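Local structure of phosphodiesterase (Trypanosoma brucei brucei, 5H2Q) at residues 258-261 against 262-266; 33-36 against 37-40; 75-78 against 79-82. The protein is an all-helical metalloenzyme of the phosphodiesterase family that holds a zinc and a magnesium ion and binds the ligand LLI in a pocket of its fold. One frame throughout, in Å; residues are numbered along the deposited sequence.

Contact 1: residues 258-261 against 262-266; sequences MAVT and EEFYR. With LLI ((4~{a}~{S},8~{a}~{R})-2-cycloheptyl-4-[4-methoxy-3-[2-(2-oxidanylideneimidazolidin-1-yl)ethoxy]phenyl]-4~{a},5,8,8~{a}-tetrahydrophthalazin-1-one), chain E.
The hydroxyl of Thr261, whose methyl group rests on the ring of Tyr265, is gripped by two partners: OG1 accepts a hydrogen bond from N34 of LLI at 2.8 Å (N-H...O 145°) and is also bonded to the backbone carbonyl of Ala257, one turn back. With chi1 at -63°, OG1 sits beside the backbone N and meets the imidazolidinone, while CG2 runs on toward the next turn. There CG2 lies over one face of the Tyr265 ring, 3.8 Å from its centroid and shifted toward CE2 and CZ, a CH-pi contact between side chains that point the same way. Val260 divides its two methyls likewise. CG2 covers a face of Phe264, with 3.6 Å to CE1, whereas CG1 turns to the ligand and lies 3.5 Å from its ether oxygen O8. Phe264 in turn reaches C31 of LLI with CD2 (3.6 Å) and stacks with Phe282. Farther round the helix, Glu262 OE1 takes the NE hydrogen of Arg266 on its anti lone pair in a nearly straight salt bridge of 2.8 Å, and OE2 pairs with Arg284. Both carboxylate oxygens of the buried Glu263 are satisfied by Tyr87 N and His88 ND1, which should hold the carboxylate in one rotation. Regular i to i+4 backbone bonds, such as Phe264 N to Val260 O at 2.9 Å, set this spacing. Helix 250-274 thus turns one face, Val260, Thr261 and Phe264, into a wall of the LLI pocket, where Gln294 supplies another hydrogen bond.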
loop_
_atom_site.group_PDB
_atom_site.type_symbol
_atom_site.label_atom_id
_atom_site.label_comp_id
_atom_site.label_asym_id
_atom_site.label_seq_id
_atom_site.Cartn_x
_atom_site.Cartn_y
_atom_site.Cartn_z
ATOM N N MET A 258 -2.073 -16.459 -2.056
ATOM C CA MET A 258 -2.663 -17.057 -3.257
ATOM C C MET A 258 -2.742 -16.037 -4.393
ATOM O O MET A 258 -2.361 -16.353 -5.525
ATOM C CB MET A 258 -4.050 -17.644 -2.964
ATOM C CG MET A 258 -4.017 -18.873 -2.064
ATOM S SD MET A 258 -5.650 -19.253 -1.357
ATOM C CE MET A 258 -6.555 -19.718 -2.830
ATOM N N ALA A 259 -3.233 -14.816 -4.091
ATOM C CA ALA A 259 -3.397 -13.729 -5.057
ATOM C C ALA A 259 -2.032 -13.296 -5.649
ATOM O O ALA A 259 -1.920 -13.190 -6.884
ATOM C CB ALA A 259 -4.092 -12.537 -4.389
ATOM N N VAL A 260 -1.010 -13.069 -4.787
ATOM C CA VAL A 260 0.321 -12.661 -5.259
ATOM C C VAL A 260 0.946 -13.753 -6.153
ATOM O O VAL A 260 1.529 -13.430 -7.189
ATOM C CB VAL A 260 1.291 -12.173 -4.150
ATOM C CG1 VAL A 260 1.943 -13.333 -3.386
ATOM C CG2 VAL A 260 2.357 -11.253 -4.734
ATOM N N THR A 261 0.778 -15.026 -5.756
ATOM C CA THR A 261 1.271 -16.195 -6.514
ATOM C C THR A 261 0.671 -16.195 -7.914
ATOM O O THR A 261 1.431 -16.259 -8.880
ATOM C CB THR A 261 0.973 -17.490 -5.747
ATOM O OG1 THR A 261 1.684 -17.436 -4.529
ATOM C CG2 THR A 261 1.392 -18.756 -6.519
ATOM N N GLU A 262 -0.682 -16.096 -8.026
ATOM C CA GLU A 262 -1.364 -16.087 -9.314
ATOM C C GLU A 262 -0.888 -14.923 -10.170
ATOM O O GLU A 262 -0.571 -15.128 -11.341
ATOM C CB GLU A 262 -2.895 -16.096 -9.168
ATOM C CG GLU A 262 -3.670 -16.139 -10.482
ATOM C CD GLU A 262 -3.296 -17.225 -11.486
ATOM O OE1 GLU A 262 -3.426 -16.963 -12.702
ATOM O OE2 GLU A 262 -2.833 -18.314 -11.070
ATOM N N GLU A 263 -0.741 -13.727 -9.568
ATOM C CA GLU A 263 -0.249 -12.595 -10.343
ATOM C C GLU A 263 1.171 -12.845 -10.878
ATOM O O GLU A 263 1.398 -12.660 -12.073
ATOM C CB GLU A 263 -0.272 -11.314 -9.493
ATOM C CG GLU A 263 0.056 -10.109 -10.354
ATOM C CD GLU A 263 -0.232 -8.828 -9.618
ATOM O OE1 GLU A 263 -1.428 -8.473 -9.493
ATOM O OE2 GLU A 263 0.743 -8.152 -9.223
ATOM N N PHE A 264 2.103 -13.284 -9.999
ATOM C CA PHE A 264 3.497 -13.573 -10.330
ATOM C C PHE A 264 3.591 -14.617 -11.444
ATOM O O PHE A 264 4.325 -14.413 -12.405
ATOM C CB PHE A 264 4.283 -13.995 -9.079
ATOM C CG PHE A 264 4.779 -12.878 -8.181
ATOM C CD1 PHE A 264 4.251 -11.591 -8.277
ATOM C CD2 PHE A 264 5.739 -13.122 -7.211
ATOM C CE1 PHE A 264 4.696 -10.566 -7.438
ATOM C CE2 PHE A 264 6.192 -12.093 -6.373
ATOM C CZ PHE A 264 5.666 -10.820 -6.491
ATOM N N TYR A 265 2.759 -15.672 -11.363
ATOM C CA TYR A 265 2.712 -16.735 -12.374
ATOM C C TYR A 265 2.259 -16.220 -13.732
ATOM O O TYR A 265 2.781 -16.673 -14.762
ATOM C CB TYR A 265 1.802 -17.888 -11.899
ATOM C CG TYR A 265 2.410 -18.782 -10.843
ATOM C CD1 TYR A 265 3.741 -18.636 -10.455
ATOM C CD2 TYR A 265 1.666 -19.795 -10.246
ATOM C CE1 TYR A 265 4.321 -19.492 -9.525
ATOM C CE2 TYR A 265 2.236 -20.655 -9.314
ATOM C CZ TYR A 265 3.559 -20.493 -8.945
ATOM O OH TYR A 265 4.112 -21.314 -7.996
ATOM N N ARG A 266 1.320 -15.251 -13.758
ATOM C CA ARG A 266 0.878 -14.654 -15.020
ATOM C C ARG A 266 2.006 -13.852 -15.656
ATOM O O ARG A 266 2.105 -13.795 -16.880
ATOM C CB ARG A 266 -0.354 -13.771 -14.831
ATOM C CG ARG A 266 -1.567 -14.564 -14.406
ATOM C CD ARG A 266 -2.839 -13.769 -14.501
ATOM N NE ARG A 266 -3.944 -14.522 -13.902
ATOM C CZ ARG A 266 -5.194 -14.083 -13.813
ATOM N NH1 ARG A 266 -5.522 -12.887 -14.289
ATOM N NH2 ARG A 266 -6.126 -14.835 -13.250
HETATM C C2 LLI E . 4.873 -11.748 -1.355
HETATM C C3 LLI E . 3.604 -11.440 -0.818
HETATM O O1 LLI E . 5.243 -13.070 -1.308
HETATM C C12 LLI E . 5.385 -7.003 -2.967
HETATM C C14 LLI E . 5.916 -6.517 -4.340
HETATM C C15 LLI E . 7.417 -6.730 -4.515
HETATM C C16 LLI E . 5.950 -6.141 -1.826
HETATM C C17 LLI E . 5.929 -4.666 -2.143
HETATM C C18 LLI E . 5.526 -5.048 -4.574
HETATM C C19 LLI E . 5.855 -4.183 -3.383
HETATM C C21 LLI E . 9.277 -8.310 -3.949
HETATM C C22 LLI E . 9.379 -9.694 -4.699
HETATM C C23 LLI E . 9.889 -8.332 -2.514
HETATM C C24 LLI E . 10.772 -10.288 -4.921
HETATM C C25 LLI E . 11.350 -8.738 -2.333
HETATM C C26 LLI E . 11.626 -10.244 -2.410
HETATM C C27 LLI E . 11.396 -11.006 -3.725
HETATM C C28 LLI E . 6.535 -13.425 -1.825
HETATM C C29 LLI E . 6.639 -14.921 -1.748
HETATM C C4 LLI E . 5.609 -10.759 -1.992
HETATM C C5 LLI E . 3.095 -10.152 -0.951
HETATM C C6 LLI E . 5.098 -9.469 -2.120
HETATM C C7 LLI E . 3.838 -9.181 -1.601
HETATM O O8 LLI E . 2.969 -12.468 -0.175
HETATM C C9 LLI E . 1.594 -12.285 0.182
HETATM C C10 LLI E . 5.893 -8.426 -2.811
HETATM N N11 LLI E . 7.063 -8.826 -3.280
HETATM N N13 LLI E . 7.855 -7.913 -3.927
HETATM O O20 LLI E . 8.142 -5.937 -5.094
HETATM N N30 LLI E . 5.933 -15.606 -2.844
HETATM C C31 LLI E . 6.006 -15.152 -4.235
HETATM C C32 LLI E . 4.870 -16.448 -2.659
HETATM C C33 LLI E . 5.092 -16.136 -4.956
HETATM N N34 LLI E . 4.365 -16.760 -3.862
HETATM O O35 LLI E . 4.490 -16.874 -1.577
#

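Contact 2: residues 33-36 against 37-40; sequences LFQA and REST
Arg37 folds back along the preceding turn, and its side chain can be followed over Leu33 and Phe34. CB lies near the carbonyl oxygens of both residues, and CG comes to 3.2 Å from Leu33 O, the oxygen that also accepts the backbone N of Arg37. CD then crosses the leucine branch point, 4.1 Å from Leu33 CG. A bend at chi3 (67°) swings the guanidinium alongside the Phe34 ring, and NH1 stops 3.5 Å from Phe34 CE1 with the two planes 28° apart. Tyr91 adds a cation-pi contact to the same arginine, and the Phe34 ring meets Trp256, so aromatic rings border both Phe34 and Arg37. The exposed side is polar. Gln35 bends at chi2 and sends NE2 to Ser39 OG, a 2.8 Å hydrogen bond with the hydroxyl lying in the amide plane. Ser39 answers with both N, donating to Gln35 O at 2.9 Å, and OG, which adds a weak bond to the same oxygen. The amide of the Gln35 side chain thereby closes a small ring with the serine. At the other end of that amide, one water donates both its hydrogens, to Gln35 OE1 at 2.7 Å and to Glu38 OE1 at 2.7 Å, holding two acceptors together. Glu38 OE2 has Gln255 NE2 as a partner. Beyond Ser39, Thr40 places CG2 3.4 Å from Ala36 O. This is the C-terminal end of the short helix 33-38, where Ser39 is the first residue to leave helical angles and its side chain and N turn back to Gln35 O, before the chain enters helix 43-58.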
loop_
_atom_site.group_PDB
_atom_site.type_symbol
_atom_site.label_atom_id
_atom_site.label_comp_id
_atom_site.label_asym_id
_atom_site.label_seq_id
_atom_site.Cartn_x
_atom_site.Cartn_y
_atom_site.Cartn_z
ATOM N N LEU A 33 -10.896 -7.998 4.921
ATOM C CA LEU A 33 -11.337 -7.446 3.648
ATOM C C LEU A 33 -11.897 -8.518 2.690
ATOM O O LEU A 33 -12.833 -8.232 1.924
ATOM C CB LEU A 33 -10.181 -6.639 2.988
ATOM C CG LEU A 33 -10.515 -5.910 1.670
ATOM C CD1 LEU A 33 -11.685 -4.908 1.826
ATOM C CD2 LEU A 33 -9.284 -5.162 1.168
ATOM N N PHE A 34 -11.335 -9.741 2.742
ATOM C CA PHE A 34 -11.794 -10.850 1.891
ATOM C C PHE A 34 -13.245 -11.187 2.196
ATOM O O PHE A 34 -14.040 -11.316 1.271
ATOM C CB PHE A 34 -10.905 -12.083 2.050
ATOM C CG PHE A 34 -9.559 -11.904 1.382
ATOM C CD1 PHE A 34 -9.444 -11.920 -0.010
ATOM C CD2 PHE A 34 -8.428 -11.645 2.134
ATOM C CE1 PHE A 34 -8.210 -11.716 -0.628
ATOM C CE2 PHE A 34 -7.174 -11.478 1.512
ATOM C CZ PHE A 34 -7.085 -11.483 0.138
ATOM N N GLN A 35 -13.606 -11.224 3.489
ATOM C CA GLN A 35 -14.987 -11.485 3.896
ATOM C C GLN A 35 -15.909 -10.310 3.491
ATOM O O GLN A 35 -17.004 -10.549 2.986
ATOM C CB GLN A 35 -15.060 -11.804 5.390
ATOM C CG GLN A 35 -16.406 -12.391 5.806
ATOM C CD GLN A 35 -16.712 -13.698 5.079
ATOM O OE1 GLN A 35 -15.982 -14.678 5.197
ATOM N NE2 GLN A 35 -17.782 -13.719 4.298
ATOM N N ALA A 36 -15.448 -9.050 3.657
ATOM C CA ALA A 36 -16.218 -7.867 3.231
ATOM C C ALA A 36 -16.507 -7.937 1.703
ATOM O O ALA A 36 -17.617 -7.641 1.268
ATOM C CB ALA A 36 -15.458 -6.580 3.588
ATOM N N ARG A 37 -15.519 -8.373 0.898
ATOM C CA ARG A 37 -15.709 -8.524 -0.552
ATOM C C ARG A 37 -16.686 -9.677 -0.861
ATOM O O ARG A 37 -17.534 -9.555 -1.756
ATOM C CB ARG A 37 -14.360 -8.826 -1.224
ATOM C CG ARG A 37 -13.365 -7.663 -1.207
ATOM C CD ARG A 37 -11.945 -8.196 -1.413
ATOM N NE ARG A 37 -11.772 -8.756 -2.754
ATOM C CZ ARG A 37 -10.624 -9.178 -3.283
ATOM N NH1 ARG A 37 -9.495 -9.126 -2.577
ATOM N NH2 ARG A 37 -10.598 -9.666 -4.514
ATOM N N GLU A 38 -16.523 -10.802 -0.151
ATOM C CA GLU A 38 -17.293 -12.023 -0.396
ATOM C C GLU A 38 -18.739 -11.935 0.066
ATOM O O GLU A 38 -19.575 -12.676 -0.458
ATOM C CB GLU A 38 -16.573 -13.243 0.211
ATOM C CG GLU A 38 -15.333 -13.635 -0.587
ATOM C CD GLU A 38 -14.200 -14.334 0.146
ATOM O OE1 GLU A 38 -14.454 -14.980 1.191
ATOM O OE2 GLU A 38 -13.051 -14.257 -0.353
ATOM N N SER A 39 -19.047 -11.025 1.030
ATOM C CA SER A 39 -20.397 -10.862 1.601
ATOM C C SER A 39 -21.227 -9.765 0.950
ATOM O O SER A 39 -22.227 -9.316 1.512
ATOM C CB SER A 39 -20.320 -10.666 3.117
ATOM O OG SER A 39 -19.826 -11.871 3.686
ATOM N N THR A 40 -20.851 -9.375 -0.271
ATOM C CA THR A 40 -21.580 -8.405 -1.089
ATOM C C THR A 40 -21.524 -8.868 -2.549
ATOM O O THR A 40 -20.652 -9.647 -2.916
ATOM C CB THR A 40 -20.985 -6.982 -0.958
ATOM O OG1 THR A 40 -21.765 -6.070 -1.730
ATOM C CG2 THR A 40 -19.536 -6.919 -1.429
HETATM O O HOH W 1 -15.610 -16.478 3.171
#

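Contact 3: residues 75-78 against 79-82; sequences ILQC and RKKY
At the last turn of helix 68-80 and its exit into a loop, backbone bonds carry the chain round while Leu76 and Arg79 pack together beside it. These two side chains lie side by side, with Leu76 CD2 over one face of the guanidinium, 3.5 Å from Arg79 NH2. Arg79 reaches that position by a bend at chi3 (67°), which also directs NE to a water at 2.8 Å in the guanidinium plane. That water donates to Leu76 O at 2.7 Å, an oxygen that already accepts Lys80 N at 3.0 Å. At the exit the bonding shortens to i+3: Lys81 N binds Cys78 O at 2.9 Å from well above the carbonyl plane, and Tyr82 N follows to Arg79 O. Tyr82 then turns its ring beside the Cys78 carbonyl, and its hydroxyl is bonded to Leu126 O and to the backbone N of Asp129, a zinc ligand. Asp45 and Glu12 form salt bridges with Arg79. Between a methyl on one face, a water at the edge and two carboxylates, the guanidinium is probably fixed in rotation, and its charge may be partly offset by Asp45 and Glu12, the latter shared with Lys80 NZ.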
loop_
_atom_site.group_PDB
_atom_site.type_symbol
_atom_site.label_atom_id
_atom_site.label_comp_id
_atom_site.label_asym_id
_atom_site.label_seq_id
_atom_site.Cartn_x
_atom_site.Cartn_y
_atom_site.Cartn_z
ATOM N N ILE A 75 -11.534 9.049 -4.234
ATOM C CA ILE A 75 -11.496 7.586 -4.117
ATOM C C ILE A 75 -11.982 6.920 -5.398
ATOM O O ILE A 75 -11.388 5.937 -5.861
ATOM C CB ILE A 75 -12.307 7.127 -2.884
ATOM C CG1 ILE A 75 -11.615 7.642 -1.588
ATOM C CG2 ILE A 75 -12.464 5.604 -2.865
ATOM C CD1 ILE A 75 -12.509 7.527 -0.321
ATOM N N LEU A 76 -13.052 7.474 -5.996
ATOM C CA LEU A 76 -13.562 6.887 -7.234
ATOM C C LEU A 76 -12.612 7.112 -8.410
ATOM O O LEU A 76 -12.459 6.207 -9.232
ATOM C CB LEU A 76 -15.006 7.343 -7.537
ATOM C CG LEU A 76 -15.997 7.002 -6.387
ATOM C CD1 LEU A 76 -17.326 7.641 -6.598
ATOM C CD2 LEU A 76 -16.166 5.528 -6.199
ATOM N N GLN A 77 -11.933 8.276 -8.469
ATOM C CA GLN A 77 -10.928 8.519 -9.529
ATOM C C GLN A 77 -9.768 7.521 -9.366
ATOM O O GLN A 77 -9.323 6.942 -10.351
ATOM C CB GLN A 77 -10.424 9.960 -9.536
ATOM C CG GLN A 77 -11.456 10.995 -9.976
ATOM C CD GLN A 77 -11.851 10.962 -11.451
ATOM O OE1 GLN A 77 -11.607 10.006 -12.200
ATOM N NE2 GLN A 77 -12.603 11.974 -11.859
ATOM N N CYS A 78 -9.336 7.246 -8.114
ATOM C CA CYS A 78 -8.307 6.233 -7.856
ATOM C C CYS A 78 -8.828 4.893 -8.354
ATOM O O CYS A 78 -8.139 4.220 -9.077
ATOM C CB CYS A 78 -7.965 6.141 -6.368
ATOM S SG CYS A 78 -6.980 7.526 -5.760
ATOM N N ARG A 79 -10.033 4.498 -7.924
ATOM C CA ARG A 79 -10.588 3.184 -8.266
ATOM C C ARG A 79 -10.590 2.927 -9.764
ATOM O O ARG A 79 -10.191 1.849 -10.191
ATOM C CB ARG A 79 -12.011 3.072 -7.721
ATOM C CG ARG A 79 -12.551 1.654 -7.845
ATOM C CD ARG A 79 -13.908 1.500 -7.202
ATOM N NE ARG A 79 -14.919 2.273 -7.919
ATOM C CZ ARG A 79 -16.224 2.229 -7.658
ATOM N NH1 ARG A 79 -16.681 1.489 -6.654
ATOM N NH2 ARG A 79 -17.078 2.943 -8.385
ATOM N N LYS A 80 -10.916 3.964 -10.552
ATOM C CA LYS A 80 -10.951 3.882 -12.032
ATOM C C LYS A 80 -9.615 3.498 -12.647
ATOM O O LYS A 80 -9.582 2.925 -13.736
ATOM C CB LYS A 80 -11.428 5.216 -12.637
ATOM C CG LYS A 80 -12.914 5.439 -12.455
ATOM C CD LYS A 80 -13.355 6.767 -13.039
ATOM C CE LYS A 80 -14.845 6.969 -12.924
ATOM N NZ LYS A 80 -15.610 5.939 -13.676
ATOM N N LYS A 81 -8.512 3.824 -11.961
ATOM C CA LYS A 81 -7.150 3.576 -12.439
ATOM C C LYS A 81 -6.553 2.262 -11.947
ATOM O O LYS A 81 -5.385 1.982 -12.253
ATOM C CB LYS A 81 -6.235 4.777 -12.100
ATOM C CG LYS A 81 -6.709 6.052 -12.777
ATOM C CD LYS A 81 -5.606 6.775 -13.504
ATOM C CE LYS A 81 -6.120 7.414 -14.775
ATOM N NZ LYS A 81 -5.658 6.682 -15.982
ATOM N N TYR A 82 -7.342 1.446 -11.195
ATOM C CA TYR A 82 -6.889 0.122 -10.777
ATOM C C TYR A 82 -7.428 -0.920 -11.724
ATOM O O TYR A 82 -8.568 -0.826 -12.205
ATOM C CB TYR A 82 -7.169 -0.170 -9.296
ATOM C CG TYR A 82 -6.188 0.605 -8.424
ATOM C CD1 TYR A 82 -4.905 0.121 -8.189
ATOM C CD2 TYR A 82 -6.541 1.825 -7.860
ATOM C CE1 TYR A 82 -3.982 0.853 -7.440
ATOM C CE2 TYR A 82 -5.627 2.572 -7.120
ATOM C CZ TYR A 82 -4.349 2.072 -6.896
ATOM O OH TYR A 82 -3.419 2.799 -6.176
HETATM O O HOH W 2 -14.382 4.351 -9.726
#

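How the contacts relate
From the N terminus the chain passes through contact 2, then contact 3, and much later contact 1. Each lies within one helix or its exit, so none closes a long loop, and they follow in series without nesting or crossing. Helix 43-58 joins the first two: Leu33 and Ala36 of contact 2 touch its Ile50, and Ile75 of contact 3 touches its Ala48 and Tyr52. Contact 2 also reaches helix 250-274 at Gln255 and Trp256, just ahead of contact 1; the nearest atoms of contacts 1 and 2 are about 6 Å apart. Contact 3 approaches the metals through Tyr82, while contact 1 lines the ligand pocket; their centres are 22 Å apart.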